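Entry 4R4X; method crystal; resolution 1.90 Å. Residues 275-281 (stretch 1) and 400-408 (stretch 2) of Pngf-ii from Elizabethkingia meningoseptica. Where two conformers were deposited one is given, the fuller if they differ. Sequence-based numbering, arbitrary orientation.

Stretch 1 275-281: VYQNGNG
Stretch 2 (400-408) FNSDKGVEV

Two segments of one chain, at least 121 residues apart in sequence where they touch, bury 399 Å² between them. Their register runs antiparallel: the CA atoms of N278 and K404 lie 6.0 Å apart, those of N280 and S402 5.6 Å. Stretch 1 starts extended (Y276 phi/psi -110/133) and continues as a loop through N278 to N280; stretch 2 makes a type I turn from S402 to G405, closed by G405 N to S402 O at 3.0 Å, before entering a strand at V406.

N278 covers the most surface. With the backbone at -135/14 its CB points toward stretch 2, and the p rotamer (chi1 71°, chi2 0°) carries N278 ND2 to G405 O, 2.9 Å away, at a nearly straight 173°. An amide suits this buried site because its other end can accept: N278 OD1 accepts from N280 N at 3.1 Å, bracing the loop. N278 O receives S402 OG at 3.2 Å, while the same OG accepts K404 N at 3.0 Å, so one t-rotamer hydroxyl (chi1 161°) ties the turn to its neighbour.

Y276, also pointing toward stretch 2 (chi1 178°, t; chi2 75°), uses its ring as a long spacer. Its OH donates to G405 O at 2.7 Å, near the ring plane, and accepts from E407 N at 3.0 Å. G405 O therefore serves both Y276 and N278. G405 itself has phi/psi 55/-131, and its positive phi favours glycine.

K404, toward stretch 1 and extended except at chi3 (149°), packs its CD 3.9 Å from N278 CB; a water accepts from K404 NZ at 2.8 Å and donates weakly to Q277 O at 3.3 Å. G279 (104/-11) suits glycine, since a CB would jam against the preceding carbonyl. Beyond it, N280 (-84/4, chi1 80°, p) accepts N401 ND2 at N280 OD1, 2.8 Å away.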

# COMPACT_ATOMS: atom_id res chain seq x y z
N VAL A 275 -8.77 -26.85 21.35
CA VAL A 275 -7.49 -27.22 21.98
C VAL A 275 -6.63 -28.05 21.02
O VAL A 275 -7.12 -28.97 20.38
CB VAL A 275 -7.73 -28.00 23.31
CG1 VAL A 275 -6.43 -28.51 23.89
CG2 VAL A 275 -8.41 -27.12 24.35
N TYR A 276 -5.36 -27.69 20.86
CA TYR A 276 -4.41 -28.48 20.09
C TYR A 276 -3.39 -29.12 21.03
O TYR A 276 -2.85 -28.47 21.91
CB TYR A 276 -3.65 -27.60 19.06
CG TYR A 276 -2.59 -28.36 18.26
CD1 TYR A 276 -2.96 -29.23 17.23
CD2 TYR A 276 -1.25 -28.22 18.54
CE1 TYR A 276 -2.00 -29.94 16.51
CE2 TYR A 276 -0.28 -28.91 17.83
CZ TYR A 276 -0.66 -29.78 16.82
OH TYR A 276 0.30 -30.45 16.13
N GLN A 277 -3.14 -30.41 20.84
CA GLN A 277 -2.15 -31.15 21.66
C GLN A 277 -1.35 -32.07 20.76
O GLN A 277 -1.90 -32.62 19.81
CB GLN A 277 -2.88 -31.93 22.76
CG GLN A 277 -3.47 -31.02 23.82
CD GLN A 277 -4.26 -31.74 24.91
OE1 GLN A 277 -4.58 -31.15 25.94
NE2 GLN A 277 -4.58 -32.99 24.68
N ASN A 278 -0.05 -32.24 21.03
CA ASN A 278 0.80 -33.01 20.12
C ASN A 278 1.74 -34.00 20.78
O ASN A 278 2.67 -34.50 20.12
CB ASN A 278 1.62 -32.08 19.22
CG ASN A 278 2.71 -31.36 19.97
OD1 ASN A 278 2.89 -31.54 21.19
ND2 ASN A 278 3.45 -30.52 19.26
N GLY A 279 1.52 -34.27 22.07
CA GLY A 279 2.34 -35.21 22.83
C GLY A 279 3.34 -34.57 23.79
O GLY A 279 3.93 -35.28 24.59
N ASN A 280 3.55 -33.26 23.73
CA ASN A 280 4.56 -32.64 24.62
C ASN A 280 4.05 -32.28 26.02
O ASN A 280 4.77 -31.67 26.78
CB ASN A 280 5.25 -31.42 23.96
CG ASN A 280 4.42 -30.13 24.00
OD1 ASN A 280 4.97 -29.05 23.76
ND2 ASN A 280 3.12 -30.23 24.28
N GLY A 281 2.81 -32.62 26.34
CA GLY A 281 2.28 -32.47 27.68
C GLY A 281 1.61 -31.12 27.93
O GLY A 281 1.02 -30.90 28.97
N PHE A 400 7.02 -27.00 19.56
CA PHE A 400 7.97 -27.56 18.61
C PHE A 400 9.06 -28.39 19.27
O PHE A 400 9.92 -28.95 18.59
CB PHE A 400 8.50 -26.45 17.72
CG PHE A 400 7.46 -25.91 16.80
CD1 PHE A 400 7.02 -26.68 15.72
CD2 PHE A 400 6.90 -24.67 16.99
CE1 PHE A 400 6.06 -26.21 14.87
CE2 PHE A 400 5.94 -24.18 16.13
CZ PHE A 400 5.51 -24.95 15.07
N ASN A 401 9.00 -28.55 20.59
CA ASN A 401 9.85 -29.56 21.22
C ASN A 401 9.38 -31.01 21.00
O ASN A 401 10.10 -31.93 21.35
CB ASN A 401 10.09 -29.29 22.70
CG ASN A 401 8.86 -29.51 23.57
OD1 ASN A 401 8.98 -29.98 24.71
ND2 ASN A 401 7.70 -29.18 23.06
N SER A 402 8.20 -31.20 20.41
CA SER A 402 7.75 -32.54 20.01
C SER A 402 8.04 -32.67 18.53
O SER A 402 7.79 -31.74 17.77
CB SER A 402 6.26 -32.73 20.22
OG SER A 402 5.77 -33.81 19.45
N ASP A 403 8.48 -33.86 18.12
CA ASP A 403 8.66 -34.15 16.69
C ASP A 403 7.37 -33.96 15.87
O ASP A 403 7.45 -33.72 14.67
CB ASP A 403 9.21 -35.56 16.47
CG ASP A 403 9.53 -35.85 14.99
OD1 ASP A 403 10.52 -35.31 14.46
OD2 ASP A 403 8.76 -36.57 14.34
N LYS A 404 6.20 -34.07 16.51
CA LYS A 404 4.93 -33.90 15.79
C LYS A 404 4.70 -32.43 15.36
O LYS A 404 4.02 -32.17 14.37
CB LYS A 404 3.73 -34.35 16.64
CG LYS A 404 2.39 -34.14 15.94
CD LYS A 404 1.23 -34.90 16.59
CE LYS A 404 -0.09 -34.15 16.42
NZ LYS A 404 -1.23 -34.93 16.98
N GLY A 405 5.28 -31.49 16.09
CA GLY A 405 5.17 -30.07 15.74
C GLY A 405 3.72 -29.67 15.60
O GLY A 405 2.89 -29.97 16.48
N VAL A 406 3.42 -29.00 14.49
CA VAL A 406 2.05 -28.59 14.16
C VAL A 406 1.60 -29.44 12.97
O VAL A 406 2.22 -29.44 11.94
CB VAL A 406 1.96 -27.10 13.76
CG1 VAL A 406 0.61 -26.82 13.13
CG2 VAL A 406 2.16 -26.21 14.98
N GLU A 407 0.50 -30.15 13.13
CA GLU A 407 0.02 -31.06 12.10
C GLU A 407 -1.45 -30.76 11.93
O GLU A 407 -2.19 -30.72 12.92
CB GLU A 407 0.25 -32.51 12.53
CG GLU A 407 -0.30 -33.54 11.57
CD GLU A 407 0.29 -34.92 11.83
OE1 GLU A 407 0.68 -35.59 10.85
OE2 GLU A 407 0.41 -35.30 13.02
N VAL A 408 -1.85 -30.52 10.68
CA VAL A 408 -3.23 -30.15 10.35
C VAL A 408 -3.73 -31.02 9.19
O VAL A 408 -2.99 -31.24 8.22
CB VAL A 408 -3.28 -28.66 9.93
CG1 VAL A 408 -4.71 -28.15 9.86
CG2 VAL A 408 -2.47 -27.81 10.90
O HOH W 1 -0.89 -35.79 19.66
O HOH W 2 6.71 -29.61 26.58